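PDB 4GL8: oligopeptide ABC transporter OppAIV from Borrelia burgdorferi B31, which probably binds oligopeptides outside the cytoplasmic membrane and delivers them to an ABC transporter for uptake, as a member of the family 5 solute-binding proteins. Local coordinates for residues I313-T319 with V493-I497; T288-N294 with Y420-G426; D279-I285 with T498-F504; T330-T334 with E482-E487. All coordinates share one frame; numbering follows the deposited sequence.

Interaction 1: residues I313-T319 with V493-I497; sequences IDRKTLT and VFLNI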
loop_
_atom_site.group_PDB
_atom_site.type_symbol
_atom_site.label_atom_id
_atom_site.label_comp_id
_atom_site.label_asym_id
_atom_site.label_seq_id
_atom_site.Cartn_x
_atom_site.Cartn_y
_atom_site.Cartn_z
ATOM N N ILE A 313 23.434 4.976 -8.415
ATOM C CA ILE A 313 23.105 5.108 -6.979
ATOM C C ILE A 313 23.818 4.072 -6.106
ATOM O O ILE A 313 23.665 2.875 -6.304
ATOM C CB ILE A 313 21.618 4.874 -6.698
ATOM C CG1 ILE A 313 20.687 5.740 -7.594
ATOM C CG2 ILE A 313 21.327 5.044 -5.214
ATOM C CD1 ILE A 313 20.810 7.212 -7.376
ATOM N N ASP A 314 24.536 4.524 -5.085
ATOM C CA ASP A 314 25.170 3.601 -4.137
ATOM C C ASP A 314 24.131 3.153 -3.085
ATOM O O ASP A 314 23.951 3.829 -2.068
ATOM C CB ASP A 314 26.365 4.300 -3.473
ATOM C CG ASP A 314 27.099 3.412 -2.484
ATOM O OD1 ASP A 314 26.767 2.209 -2.339
ATOM O OD2 ASP A 314 28.022 3.940 -1.845
ATOM N N ARG A 315 23.478 2.013 -3.338
ATOM C CA ARG A 315 22.365 1.516 -2.525
ATOM C C ARG A 315 22.738 1.147 -1.112
ATOM O O ARG A 315 21.963 1.399 -0.199
ATOM C CB ARG A 315 21.721 0.277 -3.182
ATOM C CG ARG A 315 20.878 0.627 -4.398
ATOM C CD ARG A 315 20.566 -0.570 -5.282
ATOM N NE ARG A 315 19.739 -0.162 -6.423
ATOM C CZ ARG A 315 20.197 0.440 -7.514
ATOM N NH1 ARG A 315 21.490 0.695 -7.654
ATOM N NH2 ARG A 315 19.354 0.774 -8.469
ATOM N N LYS A 316 23.886 0.511 -0.941
ATOM C CA LYS A 316 24.390 0.141 0.385
ATOM C C LYS A 316 24.616 1.376 1.264
ATOM O O LYS A 316 24.246 1.388 2.440
ATOM C CB LYS A 316 25.689 -0.661 0.289
ATOM N N THR A 317 25.231 2.406 0.701
ATOM C CA THR A 317 25.472 3.638 1.457
ATOM C C THR A 317 24.140 4.286 1.851
ATOM O O THR A 317 24.020 4.827 2.942
ATOM C CB THR A 317 26.323 4.608 0.630
ATOM O OG1 THR A 317 27.636 4.068 0.518
ATOM C CG2 THR A 317 26.401 5.983 1.253
ATOM N N LEU A 318 23.138 4.181 0.972
ATOM C CA LEU A 318 21.815 4.730 1.271
ATOM C C LEU A 318 21.207 4.045 2.491
ATOM O O LEU A 318 20.700 4.717 3.391
ATOM C CB LEU A 318 20.870 4.627 0.081
ATOM C CG LEU A 318 19.397 5.024 0.324
ATOM C CD1 LEU A 318 19.244 6.481 0.784
ATOM C CD2 LEU A 318 18.566 4.804 -0.926
ATOM N N THR A 319 21.257 2.718 2.536
ATOM C CA THR A 319 20.681 1.998 3.674
ATOM C C THR A 319 21.545 2.133 4.950
ATOM O O THR A 319 20.989 2.237 6.033
ATOM C CB THR A 319 20.350 0.514 3.374
ATOM O OG1 THR A 319 21.506 -0.153 2.894
ATOM C CG2 THR A 319 19.287 0.406 2.330
ATOM N N VAL A 493 14.007 2.962 -10.892
ATOM C CA VAL A 493 15.215 2.797 -10.114
ATOM C C VAL A 493 14.803 2.139 -8.807
ATOM O O VAL A 493 14.279 2.781 -7.921
ATOM C CB VAL A 493 15.878 4.154 -9.881
ATOM C CG1 VAL A 493 17.135 4.006 -9.052
ATOM C CG2 VAL A 493 16.175 4.800 -11.225
ATOM N N PHE A 494 14.980 0.829 -8.727
ATOM C CA PHE A 494 14.633 0.073 -7.536
ATOM C C PHE A 494 15.760 0.214 -6.520
ATOM O O PHE A 494 16.942 0.019 -6.847
ATOM C CB PHE A 494 14.409 -1.399 -7.891
ATOM C CG PHE A 494 13.275 -1.613 -8.849
ATOM C CD1 PHE A 494 11.977 -1.610 -8.403
ATOM C CD2 PHE A 494 13.512 -1.802 -10.201
ATOM C CE1 PHE A 494 10.926 -1.804 -9.295
ATOM C CE2 PHE A 494 12.478 -2.010 -11.095
ATOM C CZ PHE A 494 11.178 -1.990 -10.651
ATOM N N LEU A 495 15.385 0.513 -5.287
ATOM C CA LEU A 495 16.341 0.918 -4.273
ATOM C C LEU A 495 16.492 -0.023 -3.082
ATOM O O LEU A 495 17.600 -0.412 -2.733
ATOM C CB LEU A 495 15.967 2.313 -3.757
ATOM C CG LEU A 495 16.140 3.451 -4.773
ATOM C CD1 LEU A 495 15.523 4.729 -4.255
ATOM C CD2 LEU A 495 17.595 3.682 -5.071
ATOM N N ASN A 496 15.401 -0.344 -2.406
ATOM C CA ASN A 496 15.520 -1.250 -1.275
ATOM C C ASN A 496 14.197 -1.854 -0.882
ATOM O O ASN A 496 13.138 -1.466 -1.392
ATOM C CB ASN A 496 16.155 -0.556 -0.070
ATOM C CG ASN A 496 15.414 0.696 0.328
ATOM O OD1 ASN A 496 14.282 0.636 0.799
ATOM N ND2 ASN A 496 16.053 1.849 0.129
ATOM N N ILE A 497 14.294 -2.857 -0.021
ATOM C CA ILE A 497 13.158 -3.443 0.636
ATOM C C ILE A 497 13.112 -2.781 1.991
ATOM O O ILE A 497 14.065 -2.869 2.773
ATOM C CB ILE A 497 13.332 -4.952 0.858
ATOM C CG1 ILE A 497 13.716 -5.668 -0.449
ATOM C CG2 ILE A 497 12.080 -5.504 1.540
ATOM C CD1 ILE A 497 12.687 -5.590 -1.575
#
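Arg315 reaches from the first turn of its helix to the backbone of the strand and grips one carbonyl, Phe494 O, side-on with two nitrogens. NE lies 2.8 Å from Phe494 O, and NH2 lies 3.0 Å from the same Phe494 O. The oxygen sits almost in the guanidinium plane, so both N-H groups can address it at once. The chain runs extended from CG to NE, which gives a buried arginine the length to reach the strand backbone. Its remaining nitrogen, NH1, is satisfied by the carbonyls of Ser310 and Leu348. Carbon contacts accompany the grip: Ile313 CG2 meets Leu495 CD2 at 4.0 Å, and Thr319 turns its methyl to Asn496 CB. Thr319 OG1 is occupied by Lys316 O, one turn back. Asp314, the N-cap, accepts weakly from Thr317 N, and Asp314 N bonds Gln392 OE1. Leu495 and Asn496 form a classic beta bulge opposite Ser289 of the adjacent strand 287-293. Helix 315-323 packs on strand 492-504, while helix 380-397 touches Ile313 and Leu318.

Interaction 2: residues T288-N294 with Y420-G426; sequences TSFYSLN and YEIIRSG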
loop_
_atom_site.group_PDB
_atom_site.type_symbol
_atom_site.label_atom_id
_atom_site.label_comp_id
_atom_site.label_asym_id
_atom_site.label_seq_id
_atom_site.Cartn_x
_atom_site.Cartn_y
_atom_site.Cartn_z
ATOM N N THR A 288 8.505 -1.734 -0.585
ATOM C CA THR A 288 9.684 -1.376 -1.337
ATOM C C THR A 288 9.806 0.127 -1.510
ATOM O O THR A 288 8.819 0.861 -1.499
ATOM C CB THR A 288 9.710 -2.007 -2.763
ATOM O OG1 THR A 288 8.618 -1.543 -3.562
ATOM C CG2 THR A 288 9.694 -3.555 -2.704
ATOM N N SER A 289 11.045 0.558 -1.725
ATOM C CA SER A 289 11.357 1.922 -2.153
ATOM C C SER A 289 11.948 1.871 -3.573
ATOM O O SER A 289 12.869 1.103 -3.855
ATOM C CB SER A 289 12.332 2.582 -1.174
ATOM O OG SER A 289 12.953 3.744 -1.746
ATOM N N PHE A 290 11.346 2.628 -4.479
ATOM C CA PHE A 290 11.887 2.812 -5.822
ATOM C C PHE A 290 11.541 4.216 -6.328
ATOM O O PHE A 290 10.666 4.845 -5.796
ATOM C CB PHE A 290 11.432 1.713 -6.792
ATOM C CG PHE A 290 9.926 1.624 -7.021
ATOM C CD1 PHE A 290 9.305 2.417 -7.960
ATOM C CD2 PHE A 290 9.165 0.692 -6.331
ATOM C CE1 PHE A 290 7.933 2.318 -8.196
ATOM C CE2 PHE A 290 7.798 0.564 -6.557
ATOM C CZ PHE A 290 7.170 1.399 -7.492
ATOM N N TYR A 291 12.279 4.712 -7.318
ATOM C CA TYR A 291 11.940 5.990 -7.956
ATOM C C TYR A 291 11.315 5.696 -9.310
ATOM O O TYR A 291 11.928 5.018 -10.129
ATOM C CB TYR A 291 13.209 6.866 -8.092
ATOM C CG TYR A 291 13.480 7.763 -6.895
ATOM C CD1 TYR A 291 13.179 7.369 -5.604
ATOM C CD2 TYR A 291 14.033 9.027 -7.074
ATOM C CE1 TYR A 291 13.396 8.228 -4.523
ATOM C CE2 TYR A 291 14.277 9.867 -6.009
ATOM C CZ TYR A 291 13.950 9.471 -4.733
ATOM O OH TYR A 291 14.202 10.355 -3.700
ATOM N N SER A 292 10.093 6.168 -9.536
ATOM C CA SER A 292 9.439 6.020 -10.828
ATOM C C SER A 292 9.930 7.058 -11.818
ATOM O O SER A 292 10.391 8.157 -11.425
ATOM C CB SER A 292 7.941 6.204 -10.697
ATOM O OG SER A 292 7.354 5.338 -9.758
ATOM N N LEU A 293 9.783 6.699 -13.095
ATOM C CA LEU A 293 10.312 7.454 -14.223
ATOM C C LEU A 293 9.197 7.566 -15.253
ATOM O O LEU A 293 8.633 6.565 -15.654
ATOM C CB LEU A 293 11.539 6.768 -14.826
ATOM C CG LEU A 293 12.658 6.462 -13.833
ATOM C CD1 LEU A 293 13.675 5.523 -14.441
ATOM C CD2 LEU A 293 13.355 7.697 -13.306
ATOM N N ASN A 294 8.861 8.784 -15.649
ATOM C CA ASN A 294 7.831 9.024 -16.626
ATOM C C ASN A 294 8.396 8.742 -18.014
ATOM O O ASN A 294 9.216 9.507 -18.529
ATOM C CB ASN A 294 7.289 10.452 -16.506
ATOM C CG ASN A 294 6.003 10.650 -17.321
ATOM O OD1 ASN A 294 5.841 10.082 -18.399
ATOM N ND2 ASN A 294 5.103 11.470 -16.816
ATOM N N TYR A 420 4.615 14.174 -13.347
ATOM C CA TYR A 420 5.956 14.126 -12.817
ATOM C C TYR A 420 6.935 13.744 -13.907
ATOM O O TYR A 420 6.547 13.322 -15.004
ATOM C CB TYR A 420 6.063 13.136 -11.649
ATOM C CG TYR A 420 5.851 11.669 -11.983
ATOM C CD1 TYR A 420 6.903 10.868 -12.496
ATOM C CD2 TYR A 420 4.616 11.066 -11.778
ATOM C CE1 TYR A 420 6.695 9.522 -12.784
ATOM C CE2 TYR A 420 4.403 9.727 -12.073
ATOM C CZ TYR A 420 5.444 8.960 -12.557
ATOM O OH TYR A 420 5.223 7.632 -12.808
ATOM N N GLU A 421 8.210 13.918 -13.586
ATOM C CA GLU A 421 9.302 13.552 -14.444
ATOM C C GLU A 421 9.989 12.377 -13.755
ATOM O O GLU A 421 9.931 11.260 -14.251
ATOM C CB GLU A 421 10.200 14.783 -14.663
ATOM C CG GLU A 421 9.454 15.901 -15.423
ATOM C CD GLU A 421 10.313 17.127 -15.762
ATOM O OE1 GLU A 421 11.265 17.415 -15.034
ATOM O OE2 GLU A 421 10.015 17.828 -16.743
ATOM N N ILE A 422 10.597 12.632 -12.600
ATOM C CA ILE A 422 11.042 11.577 -11.676
ATOM C C ILE A 422 10.254 11.772 -10.356
ATOM O O ILE A 422 10.039 12.901 -9.908
ATOM C CB ILE A 422 12.563 11.666 -11.427
ATOM C CG1 ILE A 422 13.316 11.489 -12.746
ATOM C CG2 ILE A 422 13.035 10.633 -10.419
ATOM C CD1 ILE A 422 14.808 11.659 -12.622
ATOM N N ILE A 423 9.803 10.699 -9.746
ATOM C CA ILE A 423 9.089 10.842 -8.490
ATOM C C ILE A 423 9.427 9.705 -7.542
ATOM O O ILE A 423 9.362 8.515 -7.917
ATOM C CB ILE A 423 7.568 10.932 -8.736
ATOM C CG1 ILE A 423 6.824 11.393 -7.493
ATOM C CG2 ILE A 423 6.995 9.598 -9.246
ATOM C CD1 ILE A 423 5.432 11.896 -7.812
ATOM N N ARG A 424 9.806 10.074 -6.307
ATOM C CA ARG A 424 9.971 9.083 -5.257
ATOM C C ARG A 424 8.726 8.235 -5.159
ATOM O O ARG A 424 7.615 8.738 -5.176
ATOM C CB ARG A 424 10.273 9.739 -3.899
ATOM C CG ARG A 424 10.282 8.753 -2.754
ATOM C CD ARG A 424 8.973 8.688 -2.000
ATOM N NE ARG A 424 8.758 7.339 -1.521
ATOM C CZ ARG A 424 7.728 6.950 -0.767
ATOM N NH1 ARG A 424 6.778 7.808 -0.377
ATOM N NH2 ARG A 424 7.641 5.674 -0.419
ATOM N N SER A 425 8.913 6.941 -5.024
ATOM C CA SER A 425 7.794 6.040 -5.180
ATOM C C SER A 425 8.023 4.816 -4.305
ATOM O O SER A 425 8.746 4.888 -3.323
ATOM C CB SER A 425 7.665 5.731 -6.686
ATOM O OG SER A 425 6.529 4.988 -6.991
ATOM N N GLY A 426 7.467 3.675 -4.685
ATOM C CA GLY A 426 7.479 2.504 -3.834
ATOM C C GLY A 426 6.067 2.009 -3.595
ATOM O O GLY A 426 5.091 2.676 -3.962
HETATM O O HOH W 1 8.716 3.208 0.065
#
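Ser292, Tyr420 and Tyr291 have the most surface buried where these two antiparallel strands meet. Ser292 pairs with Ile423 through two backbone bonds, Ser292 N to Ile423 O at 2.9 Å and Ile423 N to Ser292 O at 3.1 Å. A small residue suits this place, because Ser292 CB must fit beside Tyr420 OH, 3.7 Å away; the Ser292 hydroxyl is bound to Ser449 O. The Tyr420 ring covers Ile423, whose CG2 stands 3.4 Å above the centre of one ring face. Past it, Tyr420 OH accepts from Tyr451 N, while the carbonyl of Tyr420 receives Asn294 ND2 at 3.0 Å. On the other face of the strand pair, Tyr291 lays its ring across the backbone of Arg424, with Arg424 CA 3.8 Å from the Tyr291 centroid, a CH-pi contact; Tyr291 CD2 also touches Ile422 CG2. Phe290 does likewise on the side of Ser292, covering Gly426; glycine suits the place because a CB here would run into Thr288 O, and the backbone angles disfavour any side chain. The bent chain of Arg424 leads away to hydrogen-bond the backbone of the bound peptide through NH1. This is a twisted antiparallel strand pair at the peptide-binding site.

Interaction 3: residues D279-I285 with T498-F504; sequences DYYSMGI and TSSSYLF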
loop_
_atom_site.group_PDB
_atom_site.type_symbol
_atom_site.label_atom_id
_atom_site.label_comp_id
_atom_site.label_asym_id
_atom_site.label_seq_id
_atom_site.Cartn_x
_atom_site.Cartn_y
_atom_site.Cartn_z
ATOM N N ASP A 279 11.544 1.849 23.863
ATOM C CA ASP A 279 10.230 2.025 23.263
ATOM C C ASP A 279 10.322 2.150 21.747
ATOM O O ASP A 279 9.368 2.568 21.114
ATOM C CB ASP A 279 9.495 3.217 23.900
ATOM C CG ASP A 279 10.218 4.537 23.715
ATOM O OD1 ASP A 279 9.746 5.546 24.293
ATOM O OD2 ASP A 279 11.249 4.591 23.000
ATOM N N TYR A 280 11.469 1.773 21.185
ATOM C CA TYR A 280 11.698 1.797 19.742
ATOM C C TYR A 280 11.556 0.389 19.191
ATOM O O TYR A 280 12.014 -0.579 19.809
ATOM C CB TYR A 280 13.100 2.331 19.417
ATOM C CG TYR A 280 13.509 2.236 17.952
ATOM C CD1 TYR A 280 13.166 3.239 17.047
ATOM C CD2 TYR A 280 14.261 1.149 17.481
ATOM C CE1 TYR A 280 13.536 3.162 15.703
ATOM C CE2 TYR A 280 14.643 1.064 16.152
ATOM C CZ TYR A 280 14.273 2.075 15.268
ATOM O OH TYR A 280 14.638 1.995 13.965
ATOM N N TYR A 281 10.939 0.301 18.020
ATOM C CA TYR A 281 10.693 -0.957 17.342
ATOM C C TYR A 281 11.086 -0.810 15.883
ATOM O O TYR A 281 11.102 0.293 15.346
ATOM C CB TYR A 281 9.223 -1.288 17.370
ATOM C CG TYR A 281 8.644 -1.595 18.726
ATOM C CD1 TYR A 281 8.422 -0.579 19.658
ATOM C CD2 TYR A 281 8.256 -2.892 19.063
ATOM C CE1 TYR A 281 7.860 -0.854 20.895
ATOM C CE2 TYR A 281 7.688 -3.164 20.301
ATOM C CZ TYR A 281 7.497 -2.134 21.210
ATOM O OH TYR A 281 6.923 -2.391 22.432
ATOM N N SER A 282 11.382 -1.933 15.248
ATOM C CA SER A 282 11.843 -1.918 13.875
ATOM C C SER A 282 11.616 -3.279 13.274
ATOM O O SER A 282 11.849 -4.297 13.931
ATOM C CB SER A 282 13.338 -1.571 13.818
ATOM O OG SER A 282 13.734 -1.496 12.472
ATOM N N MET A 283 11.157 -3.299 12.031
ATOM C CA MET A 283 10.944 -4.552 11.339
ATOM C C MET A 283 11.062 -4.386 9.847
ATOM O O MET A 283 10.627 -3.371 9.303
ATOM C CB MET A 283 9.555 -5.111 11.661
ATOM C CG MET A 283 9.381 -6.548 11.203
ATOM S SD MET A 283 7.849 -7.299 11.728
ATOM C CE MET A 283 8.236 -7.745 13.425
ATOM N N GLY A 284 11.651 -5.393 9.204
ATOM C CA GLY A 284 11.547 -5.563 7.770
ATOM C C GLY A 284 10.074 -5.775 7.382
ATOM O O GLY A 284 9.404 -6.634 7.950
ATOM N N ILE A 285 9.564 -4.993 6.436
ATOM C CA ILE A 285 8.162 -5.166 5.994
ATOM C C ILE A 285 8.067 -5.501 4.506
ATOM O O ILE A 285 9.055 -5.389 3.790
ATOM C CB ILE A 285 7.287 -3.933 6.329
ATOM C CG1 ILE A 285 7.898 -2.647 5.778
ATOM C CG2 ILE A 285 7.096 -3.807 7.846
ATOM C CD1 ILE A 285 6.915 -1.481 5.772
ATOM N N THR A 498 11.987 -2.163 2.295
ATOM C CA THR A 498 11.883 -1.211 3.418
ATOM C C THR A 498 11.866 -1.887 4.789
ATOM O O THR A 498 11.361 -2.988 4.922
ATOM C CB THR A 498 10.586 -0.386 3.240
ATOM O OG1 THR A 498 10.790 0.581 2.201
ATOM C CG2 THR A 498 10.161 0.293 4.539
ATOM N N SER A 499 12.423 -1.207 5.789
ATOM C CA SER A 499 12.205 -1.518 7.206
ATOM C C SER A 499 11.624 -0.296 7.880
ATOM O O SER A 499 12.207 0.763 7.791
ATOM C CB SER A 499 13.521 -1.862 7.904
ATOM O OG SER A 499 14.041 -3.083 7.386
ATOM N N SER A 500 10.496 -0.427 8.565
ATOM C CA SER A 500 9.877 0.730 9.195
ATOM C C SER A 500 10.223 0.836 10.675
ATOM O O SER A 500 10.452 -0.152 11.342
ATOM C CB SER A 500 8.372 0.653 9.038
ATOM O OG SER A 500 7.989 1.124 7.756
ATOM N N SER A 501 10.193 2.056 11.183
ATOM C CA SER A 501 10.573 2.354 12.558
ATOM C C SER A 501 9.339 2.819 13.328
ATOM O O SER A 501 8.446 3.413 12.748
ATOM C CB SER A 501 11.645 3.446 12.561
ATOM O OG SER A 501 12.937 2.911 12.324
ATOM N N TYR A 502 9.261 2.504 14.619
ATOM C CA TYR A 502 8.113 2.931 15.439
ATOM C C TYR A 502 8.532 3.297 16.848
ATOM O O TYR A 502 9.505 2.721 17.387
ATOM C CB TYR A 502 7.061 1.819 15.559
ATOM C CG TYR A 502 6.713 1.113 14.281
ATOM C CD1 TYR A 502 5.504 1.381 13.615
ATOM C CD2 TYR A 502 7.573 0.156 13.741
ATOM C CE1 TYR A 502 5.183 0.732 12.445
ATOM C CE2 TYR A 502 7.256 -0.497 12.567
ATOM C CZ TYR A 502 6.062 -0.209 11.923
ATOM O OH TYR A 502 5.747 -0.867 10.758
ATOM N N LEU A 503 7.798 4.243 17.442
ATOM C CA LEU A 503 7.870 4.502 18.882
ATOM C C LEU A 503 6.504 4.198 19.448
ATOM O O LEU A 503 5.495 4.617 18.893
ATOM C CB LEU A 503 8.257 5.959 19.199
ATOM C CG LEU A 503 9.668 6.383 18.766
ATOM C CD1 LEU A 503 9.803 7.901 18.766
ATOM C CD2 LEU A 503 10.725 5.762 19.661
ATOM N N PHE A 504 6.477 3.493 20.572
ATOM C CA PHE A 504 5.230 3.059 21.215
ATOM C C PHE A 504 5.501 2.964 22.714
ATOM O O PHE A 504 6.466 2.340 23.133
ATOM C CB PHE A 504 4.814 1.714 20.619
ATOM C CG PHE A 504 3.620 1.072 21.271
ATOM C CD1 PHE A 504 2.321 1.443 20.918
ATOM C CD2 PHE A 504 3.787 0.038 22.166
ATOM C CE1 PHE A 504 1.219 0.822 21.496
ATOM C CE2 PHE A 504 2.688 -0.583 22.756
ATOM C CZ PHE A 504 1.401 -0.195 22.419
#
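Tyr280 lies along the neighbouring strand with its ring edge against Ser501, a small residue that accommodates the end of the large one. With CG trans to the backbone N (chi1 173°), the ring extends far enough for Tyr280 OH to hydrogen-bond Ser501 OG at 2.5 Å. Leu503 CD2 fits at the edge of the same ring, 4.2 Å from Tyr280 CB, and helix 271-274 adds Leu271 and Leu274 against Tyr280. The two segments are antiparallel strands: Tyr281 with Tyr502 and Met283 with Ser500 are hydrogen-bonded pairs, and Tyr281 N to Tyr502 O measures 2.9 Å. On the face opposite Tyr280, Tyr281 leans obliquely across Phe504, its CE1 4.0 Å from Phe504 CB, and its hydroxyl is held by Asn506. Trp512 meets the rings of Tyr281, Tyr502 and Phe504, so this end of the face is largely aromatic. Farther along, residues 499-501 are serines, and Ser499 OG, bonded to Ser326, comes within 3.5 Å of Gly284 CA where the strands approach closely. Ile285 lies alongside Thr498, pointing the same way, its CD1 3.9 Å from Thr498 CG2. Ile285 CD1 also reaches Ser500 OG, which is bound by Lys264 NZ.

Interaction 4: residues T330-T334 with E482-E487; sequences TRRAT and EAIIIE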
loop_
_atom_site.group_PDB
_atom_site.type_symbol
_atom_site.label_atom_id
_atom_site.label_comp_id
_atom_site.label_asym_id
_atom_site.label_seq_id
_atom_site.Cartn_x
_atom_site.Cartn_y
_atom_site.Cartn_z
ATOM N N THR A 330 18.717 -3.260 -2.657
ATOM C CA THR A 330 18.333 -4.257 -3.670
ATOM C C THR A 330 18.107 -3.675 -5.082
ATOM O O THR A 330 17.787 -2.507 -5.250
ATOM C CB THR A 330 17.072 -5.076 -3.257
ATOM O OG1 THR A 330 17.010 -6.283 -4.007
ATOM C CG2 THR A 330 15.790 -4.309 -3.530
ATOM N N ARG A 331 18.290 -4.526 -6.084
ATOM C CA ARG A 331 17.899 -4.244 -7.444
ATOM C C ARG A 331 16.541 -4.887 -7.739
ATOM O O ARG A 331 15.972 -4.678 -8.820
ATOM C CB ARG A 331 18.947 -4.782 -8.389
ATOM C CG ARG A 331 20.242 -3.989 -8.366
ATOM C CD ARG A 331 20.187 -2.869 -9.382
ATOM N NE ARG A 331 19.846 -3.386 -10.702
ATOM C CZ ARG A 331 20.688 -4.063 -11.491
ATOM N NH1 ARG A 331 21.939 -4.277 -11.135
ATOM N NH2 ARG A 331 20.264 -4.513 -12.662
ATOM N N ARG A 332 16.034 -5.659 -6.768
ATOM C CA ARG A 332 14.761 -6.363 -6.892
ATOM C C ARG A 332 13.560 -5.446 -6.822
ATOM O O ARG A 332 13.591 -4.386 -6.183
ATOM C CB ARG A 332 14.593 -7.450 -5.806
ATOM C CG ARG A 332 15.557 -8.650 -5.903
ATOM C CD ARG A 332 15.030 -9.801 -6.751
ATOM N NE ARG A 332 13.727 -10.211 -6.255
ATOM C CZ ARG A 332 13.500 -11.058 -5.251
ATOM N NH1 ARG A 332 14.483 -11.704 -4.641
ATOM N NH2 ARG A 332 12.252 -11.299 -4.877
ATOM N N ALA A 333 12.490 -5.899 -7.473
ATOM C CA ALA A 333 11.194 -5.211 -7.481
ATOM C C ALA A 333 10.200 -5.767 -6.451
ATOM O O ALA A 333 9.173 -5.159 -6.179
ATOM C CB ALA A 333 10.597 -5.319 -8.877
ATOM N N THR A 334 10.456 -6.963 -5.932
ATOM C CA THR A 334 9.557 -7.578 -4.956
ATOM C C THR A 334 10.337 -7.994 -3.714
ATOM O O THR A 334 11.512 -8.295 -3.798
ATOM C CB THR A 334 8.891 -8.851 -5.504
ATOM O OG1 THR A 334 9.856 -9.893 -5.544
ATOM C CG2 THR A 334 8.338 -8.648 -6.931
ATOM N N GLU A 482 9.956 -10.511 -13.660
ATOM C CA GLU A 482 10.725 -9.600 -12.836
ATOM C C GLU A 482 12.078 -9.269 -13.464
ATOM O O GLU A 482 12.530 -8.128 -13.367
ATOM C CB GLU A 482 10.958 -10.167 -11.427
ATOM C CG GLU A 482 11.515 -9.104 -10.495
ATOM C CD GLU A 482 11.715 -9.549 -9.060
ATOM O OE1 GLU A 482 11.976 -8.643 -8.242
ATOM O OE2 GLU A 482 11.662 -10.780 -8.767
ATOM N N ALA A 483 12.738 -10.256 -14.073
ATOM C CA ALA A 483 14.034 -10.017 -14.699
ATOM C C ALA A 483 13.938 -8.964 -15.781
ATOM O O ALA A 483 14.885 -8.229 -15.977
ATOM C CB ALA A 483 14.614 -11.290 -15.292
ATOM N N ILE A 484 12.812 -8.899 -16.488
ATOM C CA ILE A 484 12.627 -7.900 -17.538
ATOM C C ILE A 484 12.641 -6.489 -16.956
ATOM O O ILE A 484 13.309 -5.613 -17.487
ATOM C CB ILE A 484 11.313 -8.120 -18.335
ATOM C CG1 ILE A 484 11.380 -9.398 -19.173
ATOM C CG2 ILE A 484 11.008 -6.944 -19.239
ATOM C CD1 ILE A 484 10.033 -9.786 -19.716
ATOM N N ILE A 485 11.893 -6.249 -15.890
ATOM C CA ILE A 485 11.917 -4.914 -15.258
ATOM C C ILE A 485 13.201 -4.597 -14.470
ATOM O O ILE A 485 13.678 -3.477 -14.541
ATOM C CB ILE A 485 10.661 -4.621 -14.422
ATOM C CG1 ILE A 485 10.539 -5.564 -13.234
ATOM C CG2 ILE A 485 9.439 -4.677 -15.345
ATOM C CD1 ILE A 485 9.222 -5.435 -12.492
ATOM N N ILE A 486 13.774 -5.565 -13.757
ATOM C CA ILE A 486 15.004 -5.289 -12.975
ATOM C C ILE A 486 16.359 -5.393 -13.689
ATOM O O ILE A 486 17.292 -4.752 -13.226
ATOM C CB ILE A 486 15.055 -6.050 -11.603
ATOM C CG1 ILE A 486 15.403 -7.527 -11.747
ATOM C CG2 ILE A 486 13.729 -5.921 -10.861
ATOM C CD1 ILE A 486 15.457 -8.241 -10.405
ATOM N N GLU A 487 16.489 -6.189 -14.762
ATOM C CA GLU A 487 17.769 -6.307 -15.534
ATOM C C GLU A 487 17.741 -5.778 -16.966
ATOM O O GLU A 487 18.796 -5.668 -17.571
ATOM C CB GLU A 487 18.251 -7.757 -15.722
ATOM C CG GLU A 487 17.972 -8.756 -14.613
ATOM C CD GLU A 487 18.672 -10.127 -14.851
ATOM O OE1 GLU A 487 18.251 -11.116 -14.224
ATOM O OE2 GLU A 487 19.645 -10.237 -15.646
HETATM O O HOH W 2 16.878 -3.030 -10.902
#
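A single carboxylate oxygen, Glu482 OE1, gathers the N-H groups of three successive residues, Arg332, Ala333 and Thr334. Before it, the loop makes an ST turn, in which Thr330 OG1 accepts from Arg332 N, and it then passes across helix 471-489, which has a wider pi-type turn at 484-487. Arg332 contributes its side chain: NE makes a salt bridge to Glu482 OE1 at 3.1 Å, meeting the oxygen on its syn side, with the guanidinium nearly perpendicular to the carboxylate. Ala333 N lies 2.9 Å from the same Glu482 OE1, almost along the C-O axis, and the bond from Thr334 N is weak. A long acid suits this place, since Glu482, extended beyond CG, can reach the loop from the helix. Its other oxygen, OE2, is taken by the hydroxyls of Tyr340 and Tyr342, which together with the donors at OE1 would probably favour the ionised form. Arg332 is further held by Thr334 OG1, in plane with its guanidinium, and by a salt bridge to Asp336. Small Ala333 lets the loop lie close, its CB 3.8 Å from Ile486 CG2 and also touching Ile485 CD1. At the other end, the bent chain of Arg331 brings NH2 to Ile486 O at 3.0 Å, while NH1 goes to Ser347 O. A water bridges Arg331 NE, Arg331 O and Ile486 O, lying 2.9 Å from Ile486 O.

From the N terminus, residues 279-285 come first and wait more than 200 residues for 498-504, so interaction 3 closes the widest loop and encloses the other three. Residues 288-294 follow almost at once and pair with 420-426 in interaction 2. Before that loop closes, 313-319 and 330-334 have both opened theirs, so interaction 2 crosses interactions 1 and 4. Interaction 4 closes next, at 482-487, and lies within interaction 1, which ends at 493-497. Strand 492-504 serves both interactions 1 and 3 and borders strand 287-293 of interaction 2; Leu495 also bonds Thr330, joining interaction 4. Interaction 1 ties helix 315-323 to strand 492-504, and interaction 4 ties helix 471-489 to the loop after strand 328-329.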